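PDB 5YLN: alcohol dehydrogenase, zinc-containing from Streptococcus pneumoniae serotype 2, which probably catalyses the NAD-dependent, zinc-requiring interconversion of alcohols with aldehydes or ketones, as in other members of the zinc-containing alcohol dehydrogenase family. Local coordinates for residues I41-L46 and A332-S337; G76-F80 and A133-H139; T140-L144 and L306-H312; G159-L165 and T190-Y194; A229-Y234 and F257-I262. Residue numbers count along the deposited sequence, not the author numbering.

Contact 1. Residues I41-L46 and A332-S337; sequences ICGTDL and AYEVFS. With ZN (zinc ion), chain E.
Ile41 (chi1 m, chi2 t) lies over one face of the Tyr333 ring: Ile41 CD1 stands 3.9 Å from the Tyr333 ring centroid, 18° off the normal, a CH-pi contact. In the catalytic domain of this alcohol dehydrogenase, the loop carrying a zinc ligand and the start of helix 43-50 pack on helix 329-337, which follows strand 322-325 of the domain's mixed sheet. Residues 41 and 42 are extended (Cys42 phi/psi -108/153), and helix 43-50 starts at Gly43. CA atoms pair Ile41 with Tyr333 at 7.4 Å and Leu46 with Ser337 at 7.0 Å.

Phe336 (chi1 t) enters between Ile41 and Leu46 of 41-46. Phe336 CD2 is 3.6 Å from Ile41 CG2 and also 3.6 Å from Leu46 CD1, while Ile41 O sits over the ring face, 3.6 Å from Phe336 CZ. Leu46 CD2 reaches Tyr333 CD2 at 3.7 Å. The Tyr333 hydroxyl is hydrogen-bonded to Gln124, outside the pair, and Asp45 CB approaches Tyr333 OH at 3.5 Å.

Cys42 and Asp45 form a capping box: Cys42 N donates to Asp45 OD2 (3.0 Å), and Thr44 N donates to Cys42 SG (3.4 Å). Cys42 directs its CA-to-CB bond away from 332-337, and chi1 t places SG both to cap the helix and to bind zinc alongside His64, with Cys42 SG at 2.5 Å from ZN.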
# COMPACT_ATOMS: atom_id res chain seq x y z
N ILE A 41 14.28 -18.85 19.14
CA ILE A 41 15.08 -18.39 18.00
C ILE A 41 14.13 -17.91 16.91
O ILE A 41 13.10 -18.54 16.65
CB ILE A 41 16.00 -19.50 17.45
CG1 ILE A 41 16.72 -20.27 18.56
CG2 ILE A 41 17.02 -18.92 16.48
CD1 ILE A 41 17.31 -21.57 18.08
N CYS A 42 14.50 -16.83 16.25
CA CYS A 42 13.80 -16.28 15.11
C CYS A 42 14.61 -16.54 13.84
O CYS A 42 15.83 -16.66 13.90
CB CYS A 42 13.57 -14.78 15.29
SG CYS A 42 12.85 -13.99 13.86
N GLY A 43 13.93 -16.63 12.70
CA GLY A 43 14.66 -16.76 11.45
C GLY A 43 15.70 -15.67 11.26
O GLY A 43 16.79 -15.93 10.73
N THR A 44 15.40 -14.44 11.70
CA THR A 44 16.35 -13.33 11.60
C THR A 44 17.66 -13.65 12.32
O THR A 44 18.73 -13.20 11.89
CB THR A 44 15.73 -12.04 12.15
OG1 THR A 44 14.59 -11.65 11.35
CG2 THR A 44 16.73 -10.90 12.16
N ASP A 45 17.61 -14.42 13.42
CA ASP A 45 18.84 -14.80 14.11
C ASP A 45 19.73 -15.65 13.22
O ASP A 45 20.95 -15.48 13.19
CB ASP A 45 18.50 -15.55 15.41
CG ASP A 45 17.70 -14.70 16.41
OD1 ASP A 45 17.86 -13.46 16.45
OD2 ASP A 45 16.89 -15.28 17.16
N LEU A 46 19.12 -16.59 12.48
CA LEU A 46 19.88 -17.38 11.51
C LEU A 46 20.54 -16.47 10.48
O LEU A 46 21.71 -16.65 10.13
CB LEU A 46 18.96 -18.38 10.82
CG LEU A 46 18.25 -19.32 11.78
CD1 LEU A 46 17.44 -20.35 11.03
CD2 LEU A 46 19.29 -19.97 12.69
N ALA A 332 19.91 -26.21 19.96
CA ALA A 332 18.64 -25.59 19.56
C ALA A 332 18.76 -24.93 18.19
O ALA A 332 17.87 -25.07 17.34
CB ALA A 332 18.19 -24.57 20.61
N TYR A 333 19.85 -24.21 17.96
CA TYR A 333 20.11 -23.63 16.65
C TYR A 333 20.25 -24.69 15.57
O TYR A 333 19.78 -24.51 14.44
CB TYR A 333 21.38 -22.78 16.72
CG TYR A 333 21.07 -21.34 17.01
CD1 TYR A 333 20.94 -20.89 18.32
CD2 TYR A 333 20.92 -20.42 15.98
CE1 TYR A 333 20.65 -19.57 18.60
CE2 TYR A 333 20.63 -19.09 16.25
CZ TYR A 333 20.50 -18.67 17.56
OH TYR A 333 20.22 -17.36 17.84
N GLU A 334 20.91 -25.81 15.88
CA GLU A 334 21.06 -26.88 14.90
C GLU A 334 19.70 -27.40 14.44
O GLU A 334 19.50 -27.67 13.25
CB GLU A 334 21.88 -28.03 15.49
CG GLU A 334 21.89 -29.27 14.60
CD GLU A 334 22.63 -29.05 13.28
OE1 GLU A 334 23.50 -28.15 13.21
OE2 GLU A 334 22.33 -29.80 12.32
N VAL A 335 18.74 -27.54 15.37
CA VAL A 335 17.43 -28.08 15.03
C VAL A 335 16.63 -27.06 14.23
O VAL A 335 15.99 -27.39 13.22
CB VAL A 335 16.68 -28.50 16.31
CG1 VAL A 335 15.19 -28.64 16.03
CG2 VAL A 335 17.29 -29.79 16.92
N PHE A 336 16.65 -25.80 14.68
CA PHE A 336 15.89 -24.74 14.02
C PHE A 336 16.39 -24.49 12.60
O PHE A 336 15.59 -24.38 11.66
CB PHE A 336 15.97 -23.47 14.86
CG PHE A 336 15.06 -22.37 14.38
CD1 PHE A 336 13.68 -22.56 14.36
CD2 PHE A 336 15.58 -21.16 13.99
CE1 PHE A 336 12.84 -21.55 13.93
CE2 PHE A 336 14.73 -20.12 13.58
CZ PHE A 336 13.36 -20.33 13.55
N SER A 337 17.71 -24.40 12.41
CA SER A 337 18.26 -24.15 11.07
C SER A 337 18.02 -25.31 10.11
O SER A 337 18.19 -25.13 8.90
CB SER A 337 19.76 -23.87 11.15
OG SER A 337 20.50 -25.05 11.40
ZN ZN E . 12.19 -11.87 15.07

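Contact 2. Residues G76-F80 and A133-H139; sequences GVSNF and ADNTLYH
The carboxylate of Asp134 is the main acceptor here, turned to the backbone of loop 76-80. Asp134 OD2 receives Ser78 N at 3.0 Å (N-H...acceptor angle 163°), and Asp134 OD1 receives Asn79 N at 3.0 Å (155°), so both oxygens take an amide proton. A weak bond from Ser78 OG to Asp134 OD2, 3.4 Å, adds to these. The loop has no regular secondary structure; Val77 is extended (phi/psi -99/126), its CA 6.1 Å from that of Asp134, and Ser78 and Asn79 turn back (psi -28 and 6) before Phe80 extends again.

Helix 133-136 passes directly into strand 137-139, with Leu137 N bonded to Ala133 O at 3.0 Å. At the strand's end His139 NE2 donates to Asn79 O (2.9 Å, 149°), satisfying that carbonyl. The His139 ring makes an offset stack with Phe80, centroids 4.2 Å apart and planes at 22°. Phe80 (chi1 m, chi2 90°) also receives Leu137 CB over a face, 3.8 Å from its centroid, as a CH-pi contact.

The contact ties the loop linking strands 66-72 and 85-88 to the GroES-like domain's sheet edge: strand 137-139 pairs antiparallel with 85-88, whose Val86 touches Phe80, Leu137 and His139.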
# COMPACT_ATOMS: atom_id res chain seq x y z
N GLY A 76 13.38 5.50 37.65
CA GLY A 76 12.28 6.00 36.84
C GLY A 76 11.28 4.96 36.39
O GLY A 76 10.44 5.28 35.55
N VAL A 77 11.34 3.74 36.92
CA VAL A 77 10.41 2.69 36.52
C VAL A 77 9.31 2.61 37.57
O VAL A 77 9.59 2.43 38.76
CB VAL A 77 11.11 1.33 36.38
CG1 VAL A 77 10.06 0.23 36.10
CG2 VAL A 77 12.16 1.39 35.28
N SER A 78 8.05 2.70 37.14
CA SER A 78 6.99 2.83 38.12
C SER A 78 6.01 1.68 38.14
O SER A 78 5.44 1.40 39.20
CB SER A 78 6.22 4.14 37.89
OG SER A 78 5.63 4.18 36.61
N ASN A 79 5.82 1.00 37.02
CA ASN A 79 4.79 -0.02 36.93
C ASN A 79 5.34 -1.44 37.00
O ASN A 79 4.58 -2.40 36.82
CB ASN A 79 3.98 0.17 35.64
CG ASN A 79 3.23 1.52 35.61
OD1 ASN A 79 2.76 2.01 36.64
ND2 ASN A 79 3.15 2.12 34.43
N PHE A 80 6.64 -1.60 37.25
CA PHE A 80 7.23 -2.93 37.43
C PHE A 80 8.19 -2.88 38.61
O PHE A 80 8.76 -1.84 38.92
CB PHE A 80 7.95 -3.41 36.16
CG PHE A 80 7.04 -3.59 34.96
CD1 PHE A 80 6.83 -2.53 34.07
CD2 PHE A 80 6.41 -4.80 34.71
CE1 PHE A 80 5.98 -2.69 32.97
CE2 PHE A 80 5.57 -4.97 33.61
CZ PHE A 80 5.34 -3.90 32.74
N ALA A 133 11.60 0.17 30.36
CA ALA A 133 10.92 -1.02 30.87
C ALA A 133 9.41 -0.81 30.98
O ALA A 133 8.63 -1.73 30.72
CB ALA A 133 11.49 -1.42 32.22
N ASP A 134 8.99 0.39 31.39
CA ASP A 134 7.56 0.64 31.54
C ASP A 134 6.80 0.47 30.23
O ASP A 134 5.61 0.13 30.24
CB ASP A 134 7.32 2.05 32.11
CG ASP A 134 7.34 2.07 33.63
OD1 ASP A 134 6.94 1.06 34.23
OD2 ASP A 134 7.73 3.10 34.22
N ASN A 135 7.47 0.68 29.09
CA ASN A 135 6.81 0.56 27.80
C ASN A 135 7.25 -0.66 27.00
O ASN A 135 6.73 -0.89 25.90
CB ASN A 135 7.03 1.83 26.97
CG ASN A 135 6.58 3.08 27.69
OD1 ASN A 135 5.39 3.33 27.81
ND2 ASN A 135 7.53 3.85 28.17
N THR A 136 8.17 -1.46 27.52
CA THR A 136 8.67 -2.63 26.81
C THR A 136 8.24 -3.94 27.46
O THR A 136 8.19 -4.96 26.77
CB THR A 136 10.20 -2.55 26.70
OG1 THR A 136 10.54 -1.30 26.07
CG2 THR A 136 10.83 -3.71 25.89
N LEU A 137 7.88 -3.92 28.74
CA LEU A 137 7.48 -5.11 29.48
C LEU A 137 5.96 -5.16 29.61
O LEU A 137 5.29 -4.13 29.65
CB LEU A 137 8.11 -5.11 30.87
CG LEU A 137 9.64 -5.06 30.95
CD1 LEU A 137 10.10 -5.10 32.41
CD2 LEU A 137 10.21 -6.25 30.19
N TYR A 138 5.43 -6.38 29.70
CA TYR A 138 4.01 -6.61 29.96
C TYR A 138 3.85 -7.63 31.08
O TYR A 138 4.51 -8.67 31.07
CB TYR A 138 3.29 -7.10 28.71
CG TYR A 138 3.21 -6.04 27.64
CD1 TYR A 138 2.16 -5.13 27.62
CD2 TYR A 138 4.20 -5.94 26.67
CE1 TYR A 138 2.09 -4.16 26.65
CE2 TYR A 138 4.14 -4.97 25.70
CZ TYR A 138 3.08 -4.08 25.70
OH TYR A 138 3.00 -3.11 24.74
N HIS A 139 2.97 -7.32 32.03
CA HIS A 139 2.66 -8.27 33.08
C HIS A 139 2.00 -9.51 32.48
O HIS A 139 1.13 -9.40 31.62
CB HIS A 139 1.75 -7.62 34.12
CG HIS A 139 2.43 -6.60 34.97
ND1 HIS A 139 3.34 -6.94 35.95
CD2 HIS A 139 2.35 -5.25 34.99
CE1 HIS A 139 3.78 -5.85 36.53
NE2 HIS A 139 3.20 -4.81 35.97

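Contact 3. Residues T140-L144 and L306-H312; sequences TPEDL and LKALESH
Residues 141-144 form a type I beta turn, with Glu142 at phi/psi -73/-10 and Asp143 at -82/-17; Pro141 before them and Leu144 after them are extended. Facing the turn is the end of helix 302-310. His312, with positive phi (61/41), is the first residue to leave helical geometry, and His312 N bonds to Leu309 O at 2.8 Å. Asp143 and Glu310 have the nearest CA atoms, 6.2 Å apart.

Leu144 (chi1 m, chi2 t) meets the helix through CD1, 3.9 Å from Leu309 CB and 4.2 Å from Leu306 CD2, and through CD2, 3.6 Å from Leu309 O. Pro141 CD packs 3.8 Å from Leu306 CD2. This is apolar turn-to-helix packing away from the zinc sites: it joins the segment following strand 137-139 to helix 302-310, and Leu149 of helix 146-151 touches both Leu144 and Leu306.

The polar contribution is slight. Asp143 (chi1 t) accepts a weak hydrogen bond from His312 NE2 to OD2, 3.2 Å at 125°. Asp143 OD2 also lies 3.0 Å from Glu310 O, but both are acceptors.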
# COMPACT_ATOMS: atom_id res chain seq x y z
N THR A 140 2.44 -10.70 32.93
CA THR A 140 1.83 -11.80 32.18
C THR A 140 0.58 -12.34 32.90
O THR A 140 0.58 -12.49 34.13
CB THR A 140 2.82 -12.95 31.99
OG1 THR A 140 3.34 -13.36 33.27
CG2 THR A 140 3.97 -12.51 31.09
N PRO A 141 -0.48 -12.64 32.15
CA PRO A 141 -1.64 -13.31 32.75
C PRO A 141 -1.28 -14.72 33.18
O PRO A 141 -0.54 -15.42 32.49
CB PRO A 141 -2.68 -13.32 31.62
CG PRO A 141 -2.19 -12.33 30.60
CD PRO A 141 -0.69 -12.33 30.72
N GLU A 142 -1.81 -15.13 34.34
CA GLU A 142 -1.52 -16.47 34.85
C GLU A 142 -2.23 -17.57 34.07
O GLU A 142 -1.92 -18.74 34.28
CB GLU A 142 -1.90 -16.58 36.33
CG GLU A 142 -1.12 -15.66 37.27
CD GLU A 142 -1.32 -16.01 38.74
OE1 GLU A 142 -1.53 -17.21 39.04
OE2 GLU A 142 -1.27 -15.09 39.59
N ASP A 143 -3.15 -17.22 33.18
CA ASP A 143 -3.92 -18.21 32.44
C ASP A 143 -3.16 -18.78 31.24
O ASP A 143 -3.55 -19.83 30.71
CB ASP A 143 -5.24 -17.59 31.98
CG ASP A 143 -6.19 -18.61 31.37
OD1 ASP A 143 -6.15 -19.79 31.78
OD2 ASP A 143 -6.97 -18.22 30.47
N LEU A 144 -2.11 -18.11 30.78
CA LEU A 144 -1.43 -18.51 29.56
C LEU A 144 -0.17 -19.30 29.86
O LEU A 144 0.53 -19.06 30.85
CB LEU A 144 -1.10 -17.28 28.71
CG LEU A 144 -2.30 -16.52 28.10
CD1 LEU A 144 -1.83 -15.43 27.14
CD2 LEU A 144 -3.26 -17.49 27.42
N LEU A 306 -3.09 -10.37 24.00
CA LEU A 306 -3.21 -10.99 25.31
C LEU A 306 -4.68 -11.23 25.68
O LEU A 306 -5.06 -12.32 26.13
CB LEU A 306 -2.53 -10.13 26.37
CG LEU A 306 -1.01 -10.13 26.45
CD1 LEU A 306 -0.57 -8.96 27.32
CD2 LEU A 306 -0.48 -11.45 27.01
N LYS A 307 -5.53 -10.22 25.46
CA LYS A 307 -6.96 -10.39 25.71
C LYS A 307 -7.55 -11.48 24.82
O LYS A 307 -8.25 -12.38 25.31
CB LYS A 307 -7.71 -9.07 25.48
CG LYS A 307 -7.44 -7.96 26.51
CD LYS A 307 -8.52 -6.85 26.36
CE LYS A 307 -8.08 -5.53 26.96
NZ LYS A 307 -8.49 -4.39 26.07
N ALA A 308 -7.24 -11.45 23.52
CA ALA A 308 -7.76 -12.44 22.59
C ALA A 308 -7.15 -13.84 22.79
O ALA A 308 -7.56 -14.75 22.07
CB ALA A 308 -7.54 -11.97 21.14
N LEU A 309 -6.21 -14.03 23.73
CA LEU A 309 -5.66 -15.35 24.02
C LEU A 309 -6.12 -15.94 25.34
O LEU A 309 -6.26 -17.16 25.45
CB LEU A 309 -4.12 -15.31 24.04
CG LEU A 309 -3.36 -15.12 22.72
CD1 LEU A 309 -1.88 -15.38 22.96
CD2 LEU A 309 -3.93 -16.01 21.61
N GLU A 310 -6.31 -15.10 26.37
CA GLU A 310 -6.86 -15.58 27.64
C GLU A 310 -8.24 -16.19 27.44
O GLU A 310 -8.66 -17.05 28.22
CB GLU A 310 -6.95 -14.44 28.65
CG GLU A 310 -5.66 -13.66 28.88
CD GLU A 310 -5.90 -12.36 29.64
OE1 GLU A 310 -6.81 -12.34 30.49
OE2 GLU A 310 -5.19 -11.37 29.38
N SER A 311 -8.95 -15.75 26.40
CA SER A 311 -10.23 -16.31 25.99
C SER A 311 -10.08 -17.60 25.19
O SER A 311 -11.10 -18.22 24.87
CB SER A 311 -10.98 -15.28 25.15
OG SER A 311 -10.36 -15.11 23.88
N HIS A 312 -8.86 -17.98 24.83
CA HIS A 312 -8.58 -19.23 24.13
C HIS A 312 -9.28 -19.31 22.78
O HIS A 312 -9.78 -20.36 22.38
CB HIS A 312 -8.93 -20.44 25.00
CG HIS A 312 -8.10 -20.52 26.25
ND1 HIS A 312 -6.77 -20.87 26.24
CD2 HIS A 312 -8.41 -20.26 27.54
CE1 HIS A 312 -6.29 -20.83 27.47
NE2 HIS A 312 -7.27 -20.47 28.28

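Contact 4. Residues G159-L165 and T190-Y194; sequences GYEIGVL and TAQFY
Apolar packing accounts for most of this buried contact between helix 157-165 and the end of helix 182-191. CA atoms come to 5.7 Å at both Tyr160-Thr190 and Val164-Ala191. Val164 (chi1 t) points toward the other segment: Val164 CG2 lies 3.9 Å from Ala191 CB and Val164 CG1 3.8 Å from Tyr194 CD2. Tyr160 (chi1 t) turns its CE1 to Tyr194 CE2 at 3.7 Å and to Phe193 CD2 at 4.1 Å. The Tyr160 and Tyr194 rings meet edge to edge.

Among polar contacts, Tyr194 OH donates to Tyr160 OH at 3.1 Å, joining the tips of those rings. Thr190 OG1 (chi1 p) approaches Val164 CG2 at 3.4 Å, but its weak hydrogen bonds run back to Ala186 and Ala187 of its own helix.

The backbone departs from regular alpha-helix on both sides. Helix 159-165 has a wider pi-type turn, with Leu165 N bonded to Tyr160 O at 2.8 Å, whereas 192-193 tightens to 3-10, Phe193 N reaching Thr190 O at 3.1 Å. Helix 182-191 follows strand 174-178 of the six-stranded parallel sheet, so the pairing brings helix 157-165 against the first beta-alpha unit of the Rossmann-type dinucleotide-binding fold.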
# COMPACT_ATOMS: atom_id res chain seq x y z
N GLY A 159 2.91 -11.49 12.61
CA GLY A 159 1.83 -11.98 11.74
C GLY A 159 0.56 -11.13 11.82
O GLY A 159 -0.09 -10.88 10.80
N TYR A 160 0.19 -10.68 13.03
CA TYR A 160 -1.08 -9.97 13.19
C TYR A 160 -0.99 -8.55 12.64
O TYR A 160 -1.76 -8.17 11.76
CB TYR A 160 -1.50 -9.95 14.67
CG TYR A 160 -2.89 -9.36 14.94
CD1 TYR A 160 -4.03 -9.84 14.29
CD2 TYR A 160 -3.05 -8.34 15.88
CE1 TYR A 160 -5.29 -9.29 14.54
CE2 TYR A 160 -4.31 -7.79 16.14
CZ TYR A 160 -5.42 -8.28 15.47
OH TYR A 160 -6.65 -7.73 15.73
N GLU A 161 -0.03 -7.75 13.13
CA GLU A 161 0.07 -6.35 12.71
C GLU A 161 0.50 -6.23 11.26
O GLU A 161 -0.08 -5.45 10.49
CB GLU A 161 1.04 -5.60 13.62
CG GLU A 161 0.59 -5.51 15.07
CD GLU A 161 1.66 -4.97 16.02
OE1 GLU A 161 2.66 -4.38 15.56
OE2 GLU A 161 1.48 -5.14 17.25
N ILE A 162 1.51 -7.01 10.85
CA ILE A 162 2.12 -6.82 9.54
C ILE A 162 1.49 -7.69 8.45
O ILE A 162 1.45 -7.29 7.29
CB ILE A 162 3.65 -7.07 9.61
CG1 ILE A 162 4.25 -6.29 10.78
CG2 ILE A 162 4.31 -6.75 8.26
CD1 ILE A 162 3.88 -4.78 10.82
N GLY A 163 0.97 -8.86 8.79
CA GLY A 163 0.29 -9.69 7.81
C GLY A 163 -1.23 -9.55 7.76
O GLY A 163 -1.83 -9.62 6.69
N VAL A 164 -1.88 -9.39 8.93
CA VAL A 164 -3.33 -9.50 9.02
C VAL A 164 -3.99 -8.12 9.00
O VAL A 164 -4.90 -7.85 8.20
CB VAL A 164 -3.76 -10.32 10.26
CG1 VAL A 164 -5.31 -10.24 10.49
CG2 VAL A 164 -3.30 -11.76 10.08
N LEU A 165 -3.50 -7.20 9.83
CA LEU A 165 -4.07 -5.85 9.91
C LEU A 165 -3.70 -5.01 8.68
O LEU A 165 -4.56 -4.35 8.08
CB LEU A 165 -3.62 -5.16 11.21
CG LEU A 165 -4.30 -5.74 12.47
CD1 LEU A 165 -3.80 -5.09 13.75
CD2 LEU A 165 -5.81 -5.60 12.34
N THR A 190 -3.67 -15.88 13.50
CA THR A 190 -4.33 -14.62 13.83
C THR A 190 -5.28 -14.15 12.74
O THR A 190 -6.19 -13.37 13.04
CB THR A 190 -3.28 -13.53 14.12
OG1 THR A 190 -2.47 -13.30 12.96
CG2 THR A 190 -2.40 -13.96 15.29
N ALA A 191 -5.11 -14.60 11.49
CA ALA A 191 -6.09 -14.26 10.45
C ALA A 191 -7.45 -14.85 10.78
O ALA A 191 -8.46 -14.35 10.28
CB ALA A 191 -5.65 -14.76 9.07
N GLN A 192 -7.48 -15.94 11.53
CA GLN A 192 -8.76 -16.55 11.87
C GLN A 192 -9.56 -15.73 12.88
O GLN A 192 -10.75 -15.99 13.05
CB GLN A 192 -8.53 -17.97 12.37
CG GLN A 192 -8.09 -18.90 11.27
CD GLN A 192 -7.52 -20.23 11.76
OE1 GLN A 192 -8.26 -21.15 12.10
NE2 GLN A 192 -6.20 -20.35 11.76
N PHE A 193 -8.94 -14.76 13.56
CA PHE A 193 -9.72 -13.82 14.36
C PHE A 193 -10.77 -13.09 13.52
O PHE A 193 -11.77 -12.63 14.07
CB PHE A 193 -8.82 -12.75 15.00
CG PHE A 193 -7.95 -13.26 16.14
CD1 PHE A 193 -8.40 -14.24 17.00
CD2 PHE A 193 -6.69 -12.70 16.35
CE1 PHE A 193 -7.60 -14.68 18.04
CE2 PHE A 193 -5.89 -13.14 17.39
CZ PHE A 193 -6.35 -14.13 18.24
N TYR A 194 -10.56 -12.98 12.20
CA TYR A 194 -11.46 -12.24 11.32
C TYR A 194 -12.28 -13.13 10.39
O TYR A 194 -12.88 -12.62 9.45
CB TYR A 194 -10.67 -11.22 10.49
CG TYR A 194 -10.16 -10.08 11.34
CD1 TYR A 194 -11.01 -9.06 11.71
CD2 TYR A 194 -8.86 -10.06 11.81
CE1 TYR A 194 -10.57 -8.03 12.50
CE2 TYR A 194 -8.41 -9.03 12.61
CZ TYR A 194 -9.27 -8.01 12.94
OH TYR A 194 -8.84 -6.97 13.73

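Contact 5. Residues A229-Y234 and F257-I262; sequences AIKEIY and FCQKII
Phe257 opens 257-262, on helix 252-261, with chi1 t and chi2 88°, and its ring is inserted among three side chains of helix 229-234. Phe257 CZ is 3.8 Å from Ala229 CB and Phe257 CE2 is 3.6 Å from Ile233 CD1, both of these at the ring edge; Phe257 CE1 lies 3.6 Å from Ile230 CG1. Cys258 faces strands 174-178 and 242-247 instead.

Lys260 lays the aliphatic part of its chain alongside Ile230, Lys260 CD to Ile230 CD1 at 3.8 Å, while its ammonium forms a salt bridge with Asp256. Its carbonyl is the acceptor of the one hydrogen bond between the segments, Tyr234 OH to Lys260 O at 3.0 Å. Tyr234 (chi1 m) reaches it across the helix gap.

Ile261 (chi1 p) packs its CG2 4.1 Å from Ile230 CG1 and its CB 4.1 Å from Ile233 CG2; its CA and that of Ile230 are the nearest pair, 6.3 Å apart. At Ile262 the backbone extends (phi/psi -74/138), and its CB points away.

The segment axes approach to 10.4 Å and cross at -37°, running broadly the same way. Such a pair is characteristic of Rossmann-type folds, where helices pack on a parallel sheet. Here Phe257 touches strand 174-178, Ala229 rests on Val221 of strand 219-222, and Ile233 touches that strand and strand 242-247.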
# COMPACT_ATOMS: atom_id res chain seq x y z
N ALA A 229 -0.34 -23.53 -9.70
CA ALA A 229 -0.78 -22.97 -8.43
C ALA A 229 -1.59 -21.70 -8.63
O ALA A 229 -2.63 -21.50 -7.99
CB ALA A 229 0.42 -22.68 -7.53
N ILE A 230 -1.10 -20.81 -9.50
CA ILE A 230 -1.79 -19.57 -9.83
C ILE A 230 -3.17 -19.87 -10.40
O ILE A 230 -4.18 -19.30 -9.95
CB ILE A 230 -0.93 -18.72 -10.80
CG1 ILE A 230 0.35 -18.26 -10.08
CG2 ILE A 230 -1.71 -17.53 -11.32
CD1 ILE A 230 1.47 -17.77 -11.01
N LYS A 231 -3.24 -20.79 -11.37
CA LYS A 231 -4.53 -21.25 -11.88
C LYS A 231 -5.43 -21.70 -10.74
O LYS A 231 -6.58 -21.27 -10.62
CB LYS A 231 -4.34 -22.40 -12.86
CG LYS A 231 -3.96 -21.99 -14.26
CD LYS A 231 -4.27 -23.13 -15.24
CE LYS A 231 -3.14 -23.35 -16.25
NZ LYS A 231 -2.82 -22.11 -17.00
N GLU A 232 -4.91 -22.58 -9.88
CA GLU A 232 -5.71 -23.15 -8.82
C GLU A 232 -6.23 -22.08 -7.87
O GLU A 232 -7.37 -22.15 -7.41
CB GLU A 232 -4.87 -24.18 -8.06
CG GLU A 232 -5.58 -24.79 -6.87
CD GLU A 232 -4.87 -26.03 -6.35
OE1 GLU A 232 -3.83 -26.42 -6.96
OE2 GLU A 232 -5.35 -26.59 -5.34
N ILE A 233 -5.42 -21.06 -7.60
CA ILE A 233 -5.87 -20.01 -6.70
C ILE A 233 -6.95 -19.16 -7.38
O ILE A 233 -7.93 -18.76 -6.73
CB ILE A 233 -4.68 -19.18 -6.21
CG1 ILE A 233 -3.85 -20.02 -5.23
CG2 ILE A 233 -5.16 -17.88 -5.54
CD1 ILE A 233 -2.48 -19.44 -4.91
N TYR A 234 -6.82 -18.92 -8.69
CA TYR A 234 -7.88 -18.20 -9.39
C TYR A 234 -9.15 -19.04 -9.49
O TYR A 234 -10.25 -18.49 -9.49
CB TYR A 234 -7.40 -17.74 -10.78
CG TYR A 234 -6.73 -16.39 -10.72
CD1 TYR A 234 -7.48 -15.25 -10.53
CD2 TYR A 234 -5.35 -16.26 -10.84
CE1 TYR A 234 -6.89 -14.01 -10.46
CE2 TYR A 234 -4.74 -15.01 -10.77
CZ TYR A 234 -5.51 -13.89 -10.56
OH TYR A 234 -4.94 -12.63 -10.49
N PHE A 257 4.96 -14.16 -6.91
CA PHE A 257 3.75 -14.97 -6.82
C PHE A 257 2.58 -14.14 -6.27
O PHE A 257 1.47 -14.15 -6.84
CB PHE A 257 4.01 -16.18 -5.92
CG PHE A 257 2.96 -17.24 -5.99
CD1 PHE A 257 3.03 -18.24 -6.95
CD2 PHE A 257 1.92 -17.26 -5.09
CE1 PHE A 257 2.05 -19.24 -7.01
CE2 PHE A 257 0.95 -18.24 -5.14
CZ PHE A 257 1.01 -19.22 -6.09
N CYS A 258 2.82 -13.41 -5.18
CA CYS A 258 1.77 -12.60 -4.56
C CYS A 258 1.17 -11.62 -5.55
O CYS A 258 -0.05 -11.41 -5.57
CB CYS A 258 2.34 -11.84 -3.36
SG CYS A 258 2.49 -12.86 -1.90
N GLN A 259 2.01 -11.00 -6.39
CA GLN A 259 1.47 -9.97 -7.27
C GLN A 259 0.72 -10.57 -8.44
O GLN A 259 -0.08 -9.87 -9.07
CB GLN A 259 2.58 -9.01 -7.72
CG GLN A 259 3.54 -9.53 -8.74
CD GLN A 259 4.57 -8.48 -9.16
OE1 GLN A 259 4.36 -7.27 -8.98
NE2 GLN A 259 5.68 -8.94 -9.74
N LYS A 260 0.89 -11.87 -8.69
CA LYS A 260 0.14 -12.55 -9.74
C LYS A 260 -1.24 -13.04 -9.29
O LYS A 260 -2.09 -13.33 -10.14
CB LYS A 260 0.97 -13.72 -10.27
CG LYS A 260 2.20 -13.23 -11.05
CD LYS A 260 2.67 -14.28 -12.03
CE LYS A 260 3.54 -13.68 -13.14
NZ LYS A 260 4.39 -12.57 -12.65
N ILE A 261 -1.50 -13.15 -7.99
CA ILE A 261 -2.75 -13.74 -7.52
C ILE A 261 -3.66 -12.73 -6.85
O ILE A 261 -4.81 -13.07 -6.54
CB ILE A 261 -2.50 -14.93 -6.57
CG1 ILE A 261 -1.71 -14.48 -5.32
CG2 ILE A 261 -1.78 -16.03 -7.31
CD1 ILE A 261 -1.87 -15.41 -4.06
N ILE A 262 -3.19 -11.52 -6.61
CA ILE A 262 -3.98 -10.53 -5.90
C ILE A 262 -5.07 -10.01 -6.83
O ILE A 262 -4.86 -9.81 -8.02
CB ILE A 262 -3.06 -9.41 -5.39
CG1 ILE A 262 -3.78 -8.58 -4.34
CG2 ILE A 262 -2.51 -8.57 -6.53
CD1 ILE A 262 -4.11 -9.37 -3.08

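Contacts 4 and 5 are the buried pair, both helix-helix packing beside the Rossmann-type sheet, with centres 20 Å apart and a tyrosine hydroxyl giving the single hydrogen bond in each. Contacts 1, 2 and 3 are partly buried. Contact 1 combines apolar packing between its segments with a zinc ligand, whereas contact 2 relies on carboxylate-to-amide bonds and ring stacking at an exposed loop. Contact 3 adjoins contact 2 in sequence and keeps only a weak polar link around its leucines. Contacts 3 and 4 touch, Ala308 CB lying 3.8 Å from Phe193 CZ; contacts 2 and 5 are 45 Å apart between centres, on opposite sides of the chain's centre.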